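Local coordinates for protein pyruvate kinase (Pyrobaculum aerophilum, PDB 3QTG) that catalyses the transfer of a phosphoryl group from phosphoenolpyruvate to ADP, yielding pyruvate and ATP in the last step of glycolysis, at residues G89-I94 with D108-T113; N95-E100 with E156-I161; V102-S107 with D149-V154; E127-I132 with R140-N145; A166-G171 with G258-L263. All blocks are in the same frame, centred on the assembly; numbering follows the deposited sequence.

Contact 1: G89-I94 with D108-T113; sequences GSTSPI and DKSDGT
S90 and K109 sit opposite each other, CA to CA 4.6 Å, where two loops run briefly in the same sense and form a single backbone bridge. S90 is gripped through both of its backbone polar atoms. Its N donates to D108 O at 2.9 Å, arriving well above the carbonyl plane, while its O receives S110 N at 3.2 Å, nearly along the C=O axis. The same S90 O also has K109 CA beside it. In K109 a bend at chi2 (135°) sets CD 3.5 Å from S90 OG, and CE and NZ continue past the same hydroxyl.

Both loops belong to the small B domain, the lid that pyruvate kinases insert after the third strand of the TIM barrel, and they lie at its surface. Strand 115-117 backs them, through P116 against T91 and S110 and through I115 against I94.

Farther along, the hydroxyls meet: T91 OG1 lies 3.1 Å from S110 OG in a hydrogen bond whose direction is open. S110 OG is placed for this by a chi1 of 88°, between its own backbone N and carbonyl carbon, and there it also accepts from G112 N at 3.0 Å, closing an ST turn. One hydroxyl therefore ties the turn 110-112 to T91. D111 OD1 makes the next turn, an Asx turn, by accepting from T113 N.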
# COMPACT_ATOMS: atom_id res chain seq x y z
N GLY A 89 14.26 58.08 8.67
CA GLY A 89 15.02 59.11 7.97
C GLY A 89 15.85 59.95 8.92
O GLY A 89 16.06 59.58 10.08
N SER A 90 16.32 61.09 8.45
CA SER A 90 17.21 61.93 9.23
C SER A 90 16.49 62.62 10.40
O SER A 90 15.45 63.27 10.24
CB SER A 90 17.94 62.93 8.31
OG SER A 90 18.45 63.99 9.09
N THR A 91 17.06 62.47 11.59
CA THR A 91 16.50 62.99 12.83
C THR A 91 17.56 62.85 13.94
O THR A 91 18.38 61.93 13.91
CB THR A 91 15.13 62.24 13.25
OG1 THR A 91 14.50 62.91 14.36
CG2 THR A 91 15.35 60.81 13.61
N SER A 92 17.54 63.76 14.90
CA SER A 92 18.22 63.55 16.17
C SER A 92 17.50 62.40 16.90
O SER A 92 16.32 62.14 16.63
CB SER A 92 18.13 64.83 17.00
OG SER A 92 16.77 65.24 17.12
N PRO A 93 18.22 61.68 17.79
CA PRO A 93 17.58 60.54 18.47
C PRO A 93 16.27 60.94 19.13
O PRO A 93 16.16 62.01 19.72
CB PRO A 93 18.62 60.13 19.52
CG PRO A 93 19.95 60.56 18.90
CD PRO A 93 19.63 61.86 18.21
N ILE A 94 15.25 60.10 18.97
CA ILE A 94 13.94 60.38 19.57
C ILE A 94 13.73 59.41 20.72
O ILE A 94 13.77 58.19 20.53
CB ILE A 94 12.79 60.26 18.52
CG1 ILE A 94 12.89 61.39 17.49
CG2 ILE A 94 11.41 60.31 19.20
CD1 ILE A 94 12.45 60.98 16.11
N ASP A 108 11.74 62.29 4.70
CA ASP A 108 13.13 61.87 4.83
C ASP A 108 13.87 62.67 5.91
O ASP A 108 15.04 62.41 6.18
CB ASP A 108 13.86 61.95 3.47
CG ASP A 108 13.85 63.35 2.89
OD1 ASP A 108 13.06 64.20 3.35
OD2 ASP A 108 14.63 63.61 1.95
N LYS A 109 13.19 63.63 6.54
CA LYS A 109 13.80 64.49 7.55
C LYS A 109 12.74 65.15 8.41
O LYS A 109 11.86 65.82 7.89
CB LYS A 109 14.75 65.55 6.94
CG LYS A 109 15.30 66.50 8.00
CD LYS A 109 16.77 66.75 7.85
CE LYS A 109 17.29 67.56 9.05
NZ LYS A 109 18.76 67.70 9.00
N SER A 110 12.83 64.95 9.72
CA SER A 110 11.89 65.57 10.65
C SER A 110 12.46 66.83 11.29
O SER A 110 13.65 67.13 11.15
CB SER A 110 11.49 64.57 11.75
OG SER A 110 12.41 64.65 12.82
N ASP A 111 11.59 67.58 11.96
CA ASP A 111 11.96 68.77 12.73
C ASP A 111 12.10 68.42 14.21
O ASP A 111 12.15 69.30 15.07
CB ASP A 111 10.86 69.84 12.59
CG ASP A 111 9.49 69.33 13.08
OD1 ASP A 111 9.36 68.13 13.43
OD2 ASP A 111 8.54 70.14 13.13
N GLY A 112 12.14 67.12 14.50
CA GLY A 112 12.22 66.66 15.88
C GLY A 112 10.90 66.20 16.48
O GLY A 112 10.91 65.42 17.42
N THR A 113 9.77 66.66 15.95
CA THR A 113 8.46 66.36 16.58
C THR A 113 7.82 65.03 16.13
O THR A 113 6.76 64.64 16.66
CB THR A 113 7.43 67.51 16.40
OG1 THR A 113 7.17 67.71 15.01
CG2 THR A 113 7.95 68.84 16.99

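Contact 2: N95-E100 with E156-I161; sequences NVQEGE and ESSGVI
N95 and V160 lie side by side on one face of a short antiparallel ribbon, their side chains pointing the same way. A chi1 of -66° sets N95 CG beside its own backbone N. At the end of that side chain OD1 is 3.1 Å from V160 CG2, a close approach of an amide oxygen to a methyl. V160 also leans on P93. V96, on the other face, is met by the tip of I161: V96 CG2 to I161 CD1 is 3.8 Å, the two side chains crossing obliquely. Both residues are buried, and I161 goes on to touch L139 and V88.

Between the two faces runs the backbone pairing of V96 with G159. V96 N donates to G159 O at 2.7 Å and nearly straight, while G159 N returns to V96 O at 3.0 Å on a more bent path.

Beyond the ribbon the chain turns away through a type II turn, Q97 to E100, with G99 at positive phi. The carboxylate of E100 reaches back, OE1 accepting from Q97 N. E98 is fully extended from an anti chi1 (180°) and lies across the opposite backbone: its CG is 3.4 Å from the main-chain O of E156 and its CB packs on S157 CA. The E156 carboxylate is salt-bridged to R140. S158 OG sits between Q97 OE1 and E98 N, 3.4 Å from each, in two weak bonds.

The grip is thus uneven. Two good backbone bonds and one apolar pair hold the strand end of this B-domain ribbon, whereas the turn end relies on weak hydroxyl bonds and on the E98 methylenes lying against backbone atoms.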
# COMPACT_ATOMS: atom_id res chain seq x y z
N ASN A 95 13.52 59.96 21.91
CA ASN A 95 13.28 59.16 23.10
C ASN A 95 11.79 58.93 23.30
O ASN A 95 11.00 59.87 23.41
CB ASN A 95 13.92 59.80 24.33
CG ASN A 95 15.45 59.81 24.25
OD1 ASN A 95 16.10 58.86 24.67
ND2 ASN A 95 16.02 60.87 23.67
N VAL A 96 11.44 57.66 23.32
CA VAL A 96 10.06 57.23 23.37
C VAL A 96 9.78 56.66 24.76
O VAL A 96 10.56 55.85 25.26
CB VAL A 96 9.80 56.21 22.22
CG1 VAL A 96 8.68 55.24 22.53
CG2 VAL A 96 9.53 56.96 20.92
N GLN A 97 8.70 57.13 25.39
CA GLN A 97 8.30 56.61 26.70
C GLN A 97 7.19 55.61 26.53
O GLN A 97 6.38 55.73 25.62
CB GLN A 97 7.86 57.74 27.66
CG GLN A 97 8.89 58.88 27.84
CD GLN A 97 10.32 58.41 28.23
OE1 GLN A 97 10.51 57.54 29.09
NE2 GLN A 97 11.33 59.02 27.58
N GLU A 98 7.16 54.60 27.40
CA GLU A 98 6.11 53.59 27.39
C GLU A 98 4.74 54.27 27.58
O GLU A 98 4.60 55.12 28.44
CB GLU A 98 6.34 52.58 28.52
CG GLU A 98 5.27 51.48 28.59
CD GLU A 98 5.52 50.47 29.72
OE1 GLU A 98 6.70 50.26 30.09
OE2 GLU A 98 4.52 49.89 30.22
N GLY A 99 3.75 53.91 26.76
CA GLY A 99 2.47 54.60 26.77
C GLY A 99 2.36 55.87 25.91
O GLY A 99 1.25 56.35 25.67
N GLU A 100 3.49 56.42 25.47
CA GLU A 100 3.52 57.62 24.58
C GLU A 100 2.88 57.36 23.20
O GLU A 100 3.14 56.34 22.57
CB GLU A 100 4.96 58.11 24.38
CG GLU A 100 5.10 59.46 23.64
CD GLU A 100 6.54 59.98 23.59
OE1 GLU A 100 7.39 59.53 24.39
OE2 GLU A 100 6.83 60.88 22.75
N GLU A 156 4.82 50.33 23.48
CA GLU A 156 4.58 49.31 24.49
C GLU A 156 5.71 49.29 25.52
O GLU A 156 5.55 48.73 26.59
CB GLU A 156 4.37 47.95 23.82
CG GLU A 156 3.13 47.93 22.95
CD GLU A 156 2.91 46.60 22.21
OE1 GLU A 156 3.52 45.56 22.57
OE2 GLU A 156 2.10 46.61 21.26
N SER A 157 6.83 49.94 25.19
CA SER A 157 7.93 50.16 26.13
C SER A 157 8.73 51.41 25.76
O SER A 157 8.48 52.03 24.73
CB SER A 157 8.83 48.92 26.21
OG SER A 157 9.45 48.66 24.97
N SER A 158 9.67 51.78 26.63
CA SER A 158 10.61 52.86 26.39
C SER A 158 11.70 52.47 25.39
O SER A 158 11.97 51.29 25.19
CB SER A 158 11.27 53.29 27.70
OG SER A 158 10.43 54.19 28.38
N GLY A 159 12.32 53.46 24.77
CA GLY A 159 13.29 53.20 23.72
C GLY A 159 13.75 54.48 23.06
O GLY A 159 13.17 55.55 23.26
N VAL A 160 14.81 54.37 22.28
CA VAL A 160 15.39 55.51 21.59
C VAL A 160 15.38 55.16 20.10
O VAL A 160 15.94 54.15 19.70
CB VAL A 160 16.83 55.78 22.08
CG1 VAL A 160 17.44 56.97 21.36
CG2 VAL A 160 16.83 56.02 23.59
N ILE A 161 14.68 55.97 19.32
CA ILE A 161 14.64 55.81 17.86
C ILE A 161 15.71 56.68 17.23
O ILE A 161 15.79 57.89 17.49
CB ILE A 161 13.24 56.09 17.26
CG1 ILE A 161 12.21 55.09 17.81
CG2 ILE A 161 13.28 55.97 15.74
CD1 ILE A 161 10.76 55.52 17.67

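Contact 3: V102-S107 with D149-V154; sequences VKFKLS and DWIEAV
The ring of F104 is met by I151 and A153: I151 CG2 comes obliquely to CD1 at 3.7 Å, A153 CB lies obliquely near CE1, and I151 O is at the ring edge, in plane. The indole of W150, on the other face of the sheet, is approached by K103. K103 CE comes in obliquely, and K103 NZ stands 5.0 Å from the centroid of the W150 five-membered ring, 18° off the normal, which makes at most a weak cation-pi attraction. K105 CG lies near W150 CB.

The strands themselves are antiparallel, their axes 4.6 Å apart at closest. V102 pairs with A153 and F104 with I151, each through two hydrogen bonds, and L106 N to D149 O adds a fifth at 3.0 Å. At that end L106 CD2 lies 3.5 Å from D149 OD1, an atom that also has a long, weak ion pair with K120.

This is the middle of the B-domain sheet. Strand 115-117 flanks 101-106 and strand 139-146 flanks 150-155; F122 and F123 of helix 120-125 cover I151, while M134 and V117 close on F104.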
# COMPACT_ATOMS: atom_id res chain seq x y z
N VAL A 102 3.12 58.05 19.58
CA VAL A 102 4.20 58.43 18.69
C VAL A 102 3.65 58.64 17.28
O VAL A 102 2.84 57.85 16.79
CB VAL A 102 5.33 57.33 18.70
CG1 VAL A 102 6.50 57.76 17.83
CG2 VAL A 102 5.82 57.06 20.13
N LYS A 103 4.10 59.69 16.62
CA LYS A 103 3.67 60.01 15.25
C LYS A 103 4.73 59.70 14.20
O LYS A 103 5.90 60.05 14.36
CB LYS A 103 3.22 61.47 15.16
CG LYS A 103 2.63 61.85 13.81
CD LYS A 103 1.40 62.73 13.97
CE LYS A 103 1.01 63.40 12.66
NZ LYS A 103 0.28 64.69 12.89
N PHE A 104 4.31 59.01 13.14
CA PHE A 104 5.15 58.74 11.97
C PHE A 104 4.61 59.52 10.79
O PHE A 104 3.40 59.53 10.56
CB PHE A 104 5.17 57.25 11.60
CG PHE A 104 5.67 56.34 12.71
CD1 PHE A 104 4.91 56.13 13.86
CD2 PHE A 104 6.89 55.69 12.58
CE1 PHE A 104 5.36 55.29 14.87
CE2 PHE A 104 7.38 54.86 13.56
CZ PHE A 104 6.61 54.63 14.73
N LYS A 105 5.49 60.18 10.04
CA LYS A 105 5.08 60.92 8.85
C LYS A 105 5.96 60.53 7.70
O LYS A 105 7.15 60.25 7.88
CB LYS A 105 5.15 62.46 9.05
CG LYS A 105 4.19 62.98 10.11
CD LYS A 105 4.28 64.49 10.36
CE LYS A 105 3.86 64.81 11.82
NZ LYS A 105 3.80 66.31 12.24
N LEU A 106 5.36 60.52 6.52
CA LEU A 106 6.10 60.36 5.29
C LEU A 106 7.05 61.54 5.04
O LEU A 106 6.61 62.64 4.68
CB LEU A 106 5.13 60.16 4.12
CG LEU A 106 5.69 59.89 2.72
CD1 LEU A 106 6.48 58.64 2.68
CD2 LEU A 106 4.53 59.83 1.71
N SER A 107 8.35 61.28 5.20
CA SER A 107 9.38 62.31 5.21
C SER A 107 10.75 61.68 5.32
O SER A 107 10.91 60.65 5.99
CB SER A 107 9.20 63.24 6.41
OG SER A 107 10.29 64.15 6.52
N ASP A 149 -0.65 60.61 4.93
CA ASP A 149 0.73 60.12 4.93
C ASP A 149 1.27 60.15 6.37
O ASP A 149 2.34 60.68 6.64
CB ASP A 149 1.57 60.98 3.98
CG ASP A 149 1.21 60.76 2.51
OD1 ASP A 149 1.05 59.58 2.08
OD2 ASP A 149 1.10 61.77 1.78
N TRP A 150 0.48 59.61 7.29
CA TRP A 150 0.87 59.61 8.70
C TRP A 150 0.21 58.48 9.51
O TRP A 150 -0.80 57.92 9.11
CB TRP A 150 0.63 60.97 9.35
CG TRP A 150 -0.80 61.36 9.44
CD1 TRP A 150 -1.50 62.16 8.57
CD2 TRP A 150 -1.73 60.99 10.47
NE1 TRP A 150 -2.80 62.30 8.99
CE2 TRP A 150 -2.98 61.59 10.15
CE3 TRP A 150 -1.64 60.21 11.64
CZ2 TRP A 150 -4.12 61.43 10.94
CZ3 TRP A 150 -2.76 60.05 12.42
CH2 TRP A 150 -3.99 60.66 12.08
N ILE A 151 0.80 58.20 10.67
CA ILE A 151 0.40 57.14 11.56
C ILE A 151 0.65 57.60 13.00
O ILE A 151 1.62 58.28 13.28
CB ILE A 151 1.22 55.85 11.21
CG1 ILE A 151 0.44 54.99 10.23
CG2 ILE A 151 1.66 55.05 12.43
CD1 ILE A 151 1.31 54.54 9.05
N GLU A 152 -0.26 57.24 13.90
CA GLU A 152 0.01 57.31 15.32
C GLU A 152 0.05 55.90 15.90
O GLU A 152 -0.75 55.04 15.51
CB GLU A 152 -1.06 58.17 16.01
CG GLU A 152 -0.99 59.68 15.63
CD GLU A 152 -2.18 60.48 16.13
OE1 GLU A 152 -3.26 59.88 16.41
OE2 GLU A 152 -2.05 61.72 16.26
N ALA A 153 0.96 55.68 16.85
CA ALA A 153 1.12 54.38 17.48
C ALA A 153 1.56 54.52 18.94
O ALA A 153 2.29 55.43 19.29
CB ALA A 153 2.09 53.53 16.69
N VAL A 154 1.11 53.62 19.81
CA VAL A 154 1.44 53.70 21.23
C VAL A 154 2.60 52.77 21.51
O VAL A 154 2.52 51.57 21.19
CB VAL A 154 0.21 53.31 22.13
CG1 VAL A 154 0.63 53.16 23.61
CG2 VAL A 154 -0.90 54.34 22.00

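Contact 4: E127-I132 with R140-N145; sequences EQNDVI and RLKVTN
V131 lays a methyl on a guanidinium: its CG1 sits 3.5 Å above the plane of the R140 group, offset toward the rim, and 3.7 Å from R140 CZ. R140 is bent at chi3 (90°), which turns NE back toward the partner strand. A second tight spot is where I132 CD1 meets V143 CG2 at 3.4 Å, closer than two methyl carbons normally come, the two side chains crossing at about a right angle.

Strands 131-134 and 139-146 form this beta hairpin of the B domain. I132 and L141 exchange two backbone bonds; farther from the hairpin loop V143 N donates to D130 O at 2.9 Å and N129 N to V143 O at 2.8 Å. The latter bonds reach the type II turn E127 to D130, where N129 has positive phi and E127 N is held by D130 OD2. K142 runs its CE to 3.1 Å from N129 O. Beyond, T144 and N145 both face E152, a classic beta bulge.

Chemically, R140 is pinned at both nitrogen ends, NH1 by E156 and NH2 by E170. The ion pairs should hold its plane steady against V131, and K172, salt-bridged to both E127 and D130, would offset part of the negative charge of the turn.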
# COMPACT_ATOMS: atom_id res chain seq x y z
N GLU A 127 -2.28 49.35 8.98
CA GLU A 127 -3.67 49.56 9.38
C GLU A 127 -3.74 49.71 10.90
O GLU A 127 -2.80 49.34 11.63
CB GLU A 127 -4.55 48.36 8.97
CG GLU A 127 -4.56 48.07 7.49
CD GLU A 127 -5.27 46.75 7.17
OE1 GLU A 127 -4.73 45.67 7.51
OE2 GLU A 127 -6.39 46.82 6.59
N GLN A 128 -4.87 50.21 11.38
CA GLN A 128 -5.15 50.25 12.81
C GLN A 128 -5.03 48.88 13.47
O GLN A 128 -5.50 47.88 12.92
CB GLN A 128 -6.53 50.81 13.06
CG GLN A 128 -6.63 51.50 14.40
CD GLN A 128 -7.99 52.08 14.63
OE1 GLN A 128 -8.52 52.80 13.79
NE2 GLN A 128 -8.58 51.76 15.78
N ASN A 129 -4.39 48.85 14.63
CA ASN A 129 -4.09 47.62 15.41
C ASN A 129 -2.91 46.79 14.93
O ASN A 129 -2.59 45.79 15.56
CB ASN A 129 -5.33 46.73 15.62
CG ASN A 129 -6.47 47.47 16.29
OD1 ASN A 129 -7.55 47.62 15.71
ND2 ASN A 129 -6.23 47.97 17.50
N ASP A 130 -2.24 47.22 13.86
CA ASP A 130 -0.97 46.61 13.46
C ASP A 130 0.07 46.98 14.48
O ASP A 130 -0.05 48.01 15.15
CB ASP A 130 -0.49 47.12 12.10
CG ASP A 130 -1.08 46.33 10.95
OD1 ASP A 130 -1.42 45.14 11.14
OD2 ASP A 130 -1.19 46.92 9.85
N VAL A 131 1.12 46.16 14.56
CA VAL A 131 2.25 46.39 15.45
C VAL A 131 3.52 46.69 14.63
O VAL A 131 3.90 45.93 13.73
CB VAL A 131 2.49 45.19 16.38
CG1 VAL A 131 3.70 45.41 17.27
CG2 VAL A 131 1.19 44.87 17.22
N ILE A 132 4.15 47.81 14.97
CA ILE A 132 5.33 48.28 14.29
C ILE A 132 6.55 47.84 15.10
O ILE A 132 6.57 47.99 16.31
CB ILE A 132 5.29 49.82 14.17
CG1 ILE A 132 4.20 50.24 13.17
CG2 ILE A 132 6.66 50.39 13.78
CD1 ILE A 132 3.80 51.66 13.35
N ARG A 140 8.11 47.76 20.33
CA ARG A 140 6.86 47.52 19.64
C ARG A 140 5.96 48.72 19.86
O ARG A 140 5.95 49.31 20.94
CB ARG A 140 6.17 46.26 20.15
CG ARG A 140 7.11 45.07 20.30
CD ARG A 140 6.47 43.93 21.08
NE ARG A 140 5.78 43.02 20.16
CZ ARG A 140 4.48 43.03 19.99
NH1 ARG A 140 3.75 43.87 20.69
NH2 ARG A 140 3.90 42.20 19.15
N LEU A 141 5.22 49.09 18.82
CA LEU A 141 4.29 50.20 18.89
C LEU A 141 2.97 49.75 18.28
O LEU A 141 2.94 49.23 17.17
CB LEU A 141 4.78 51.44 18.12
CG LEU A 141 6.13 52.19 18.07
CD1 LEU A 141 6.23 53.46 18.99
CD2 LEU A 141 7.39 51.31 18.11
N LYS A 142 1.88 49.99 19.01
CA LYS A 142 0.55 49.57 18.59
C LYS A 142 -0.11 50.73 17.83
O LYS A 142 -0.30 51.79 18.39
CB LYS A 142 -0.29 49.25 19.83
CG LYS A 142 -1.05 47.96 19.82
CD LYS A 142 -1.80 47.67 18.53
CE LYS A 142 -2.37 46.25 18.61
NZ LYS A 142 -3.43 46.14 19.66
N VAL A 143 -0.46 50.51 16.57
CA VAL A 143 -1.08 51.55 15.73
C VAL A 143 -2.54 51.88 16.11
O VAL A 143 -3.43 51.03 16.08
CB VAL A 143 -0.96 51.21 14.22
CG1 VAL A 143 -1.56 52.31 13.34
CG2 VAL A 143 0.50 50.97 13.85
N THR A 144 -2.77 53.15 16.44
CA THR A 144 -4.05 53.61 16.99
C THR A 144 -4.84 54.54 16.06
O THR A 144 -6.03 54.78 16.27
CB THR A 144 -3.83 54.32 18.32
OG1 THR A 144 -2.88 55.38 18.15
CG2 THR A 144 -3.34 53.33 19.39
N ASN A 145 -4.17 55.08 15.05
CA ASN A 145 -4.81 55.94 14.08
C ASN A 145 -3.89 56.09 12.89
O ASN A 145 -2.66 56.03 13.06
CB ASN A 145 -5.15 57.32 14.68
CG ASN A 145 -6.28 58.02 13.94
OD1 ASN A 145 -6.90 57.44 13.05
ND2 ASN A 145 -6.54 59.27 14.29

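Contact 5: A166-G171 with G258-L263; sequences AIVVEG and GLHYGL
G171 and H260 bring the B-domain lid against the TIM barrel: strand 167-169 and the turn after it belong to the lid, and segment 258-263 is the loop beyond the sixth barrel strand, 249-253, and the short helix 254-257.

One hydrogen bond crosses this interface. G171 N donates to H260 ND1 at 3.0 Å, with an N-H...N angle of 138°, so the bond is bent; the donor nonetheless lies only 15° out of the ring plane. A chi1 of -57° sets H260 CG beside its own backbone N, and from there the ring extends toward G171. The backbone O of H260 has a weak bond to K234, a residue that also forms a cation-pi contact with Y261.

Apolar contact comes from V168, whose side chain meets H260 at about a right angle. Its CG1 is 3.5 Å from H260 CE1, approaching obliquely, and reaches L259 CD1 more loosely at 4.4 Å. L259 CB lies over one face of the imidazole, toward the rim.

Charge enters through E170. Its carboxylate is bound by R140 at OE2, and its CG sits 3.4 Å from L259 O.

The active site is close. The side chain of H260 lies about 6 Å from that of E232, a probable magnesium ligand, and the side chain of L259 about 5 Å from that of D256, which probably binds both magnesium and substrate. Farther along the loop, L263 packs on R302 of the second subunit. At the imidazole rim, near the ring plane, V169 O stands 3.6 Å from H260 CE1.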
# COMPACT_ATOMS: atom_id res chain seq x y z
N ALA A 166 16.03 50.29 10.93
CA ALA A 166 15.01 49.59 10.15
C ALA A 166 13.64 49.44 10.86
O ALA A 166 13.54 49.38 12.08
CB ALA A 166 15.54 48.22 9.74
N ILE A 167 12.57 49.36 10.06
CA ILE A 167 11.20 49.34 10.57
C ILE A 167 10.46 48.25 9.84
O ILE A 167 10.50 48.16 8.62
CB ILE A 167 10.45 50.70 10.34
CG1 ILE A 167 11.29 51.90 10.76
CG2 ILE A 167 9.11 50.74 11.07
CD1 ILE A 167 10.75 53.23 10.15
N VAL A 168 9.82 47.38 10.62
CA VAL A 168 9.07 46.25 10.08
C VAL A 168 7.66 46.30 10.67
O VAL A 168 7.49 46.74 11.79
CB VAL A 168 9.82 44.92 10.40
CG1 VAL A 168 8.94 43.68 10.11
CG2 VAL A 168 11.14 44.86 9.60
N VAL A 169 6.65 45.90 9.89
CA VAL A 169 5.29 45.82 10.39
C VAL A 169 4.99 44.33 10.59
O VAL A 169 4.98 43.56 9.62
CB VAL A 169 4.26 46.50 9.41
CG1 VAL A 169 2.85 46.49 10.01
CG2 VAL A 169 4.67 47.96 9.09
N GLU A 170 4.78 43.93 11.84
CA GLU A 170 4.49 42.54 12.22
C GLU A 170 3.39 41.92 11.36
O GLU A 170 2.25 42.39 11.37
CB GLU A 170 4.07 42.50 13.69
CG GLU A 170 3.90 41.11 14.30
CD GLU A 170 3.54 41.20 15.76
OE1 GLU A 170 2.39 41.57 16.05
OE2 GLU A 170 4.42 40.93 16.62
N GLY A 171 3.75 40.89 10.59
CA GLY A 171 2.80 40.18 9.73
C GLY A 171 2.38 40.87 8.44
O GLY A 171 1.46 40.40 7.76
N GLY A 258 10.41 34.79 12.34
CA GLY A 258 10.00 34.97 13.73
C GLY A 258 9.40 36.33 14.07
O GLY A 258 8.68 36.45 15.08
N LEU A 259 9.68 37.35 13.25
CA LEU A 259 9.03 38.66 13.36
C LEU A 259 7.55 38.71 12.91
O LEU A 259 6.79 39.58 13.37
CB LEU A 259 9.81 39.74 12.59
CG LEU A 259 11.30 39.90 12.87
CD1 LEU A 259 11.91 41.01 12.01
CD2 LEU A 259 11.56 40.16 14.35
N HIS A 260 7.16 37.80 12.02
CA HIS A 260 5.83 37.82 11.41
C HIS A 260 4.88 36.74 11.96
O HIS A 260 3.68 36.75 11.66
CB HIS A 260 5.94 37.75 9.88
CG HIS A 260 6.78 38.85 9.31
ND1 HIS A 260 6.32 40.14 9.18
CD2 HIS A 260 8.08 38.88 8.93
CE1 HIS A 260 7.29 40.92 8.72
NE2 HIS A 260 8.37 40.18 8.56
N TYR A 261 5.42 35.84 12.77
CA TYR A 261 4.65 34.76 13.38
C TYR A 261 4.93 34.74 14.88
O TYR A 261 6.01 35.13 15.31
CB TYR A 261 5.04 33.41 12.76
CG TYR A 261 4.59 33.27 11.32
CD1 TYR A 261 3.28 32.84 11.01
CD2 TYR A 261 5.46 33.59 10.26
CE1 TYR A 261 2.85 32.75 9.69
CE2 TYR A 261 5.04 33.49 8.94
CZ TYR A 261 3.73 33.07 8.66
OH TYR A 261 3.32 32.97 7.36
N GLY A 262 3.97 34.30 15.68
CA GLY A 262 4.23 34.01 17.11
C GLY A 262 5.35 32.98 17.21
O GLY A 262 5.58 32.22 16.28
N LEU A 263 6.08 32.95 18.32
CA LEU A 263 7.19 32.00 18.42
C LEU A 263 6.71 30.54 18.43
O LEU A 263 7.40 29.65 17.94
CB LEU A 263 8.07 32.31 19.64
CG LEU A 263 9.07 33.49 19.60
CD1 LEU A 263 10.11 33.30 20.72
CD2 LEU A 263 9.78 33.66 18.22

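Overall arrangement
Contacts 1 to 4 all lie within the lid domain, and contact 5 joins it to the barrel. Contact 1 runs into contact 2 through I94 O and I161 N, 2.7 Å apart. V96 CG2 on V102 CG2, at 3.8 Å, joins contact 2 to contact 3. Contacts 3 and 4 share a sheet, their centres 10 Å apart, stitched by V154 N to K142 O at 2.7 Å. R140 ties contact 4 to contacts 2 and 5, and V131 O with E170 N carries the sheet on to contact 5. K165, probably an ATP ligand, has its side chain about 6 Å from that of I161 and about 8 Å from that of T91, consistent with contacts 1 and 2 lying near the nucleotide.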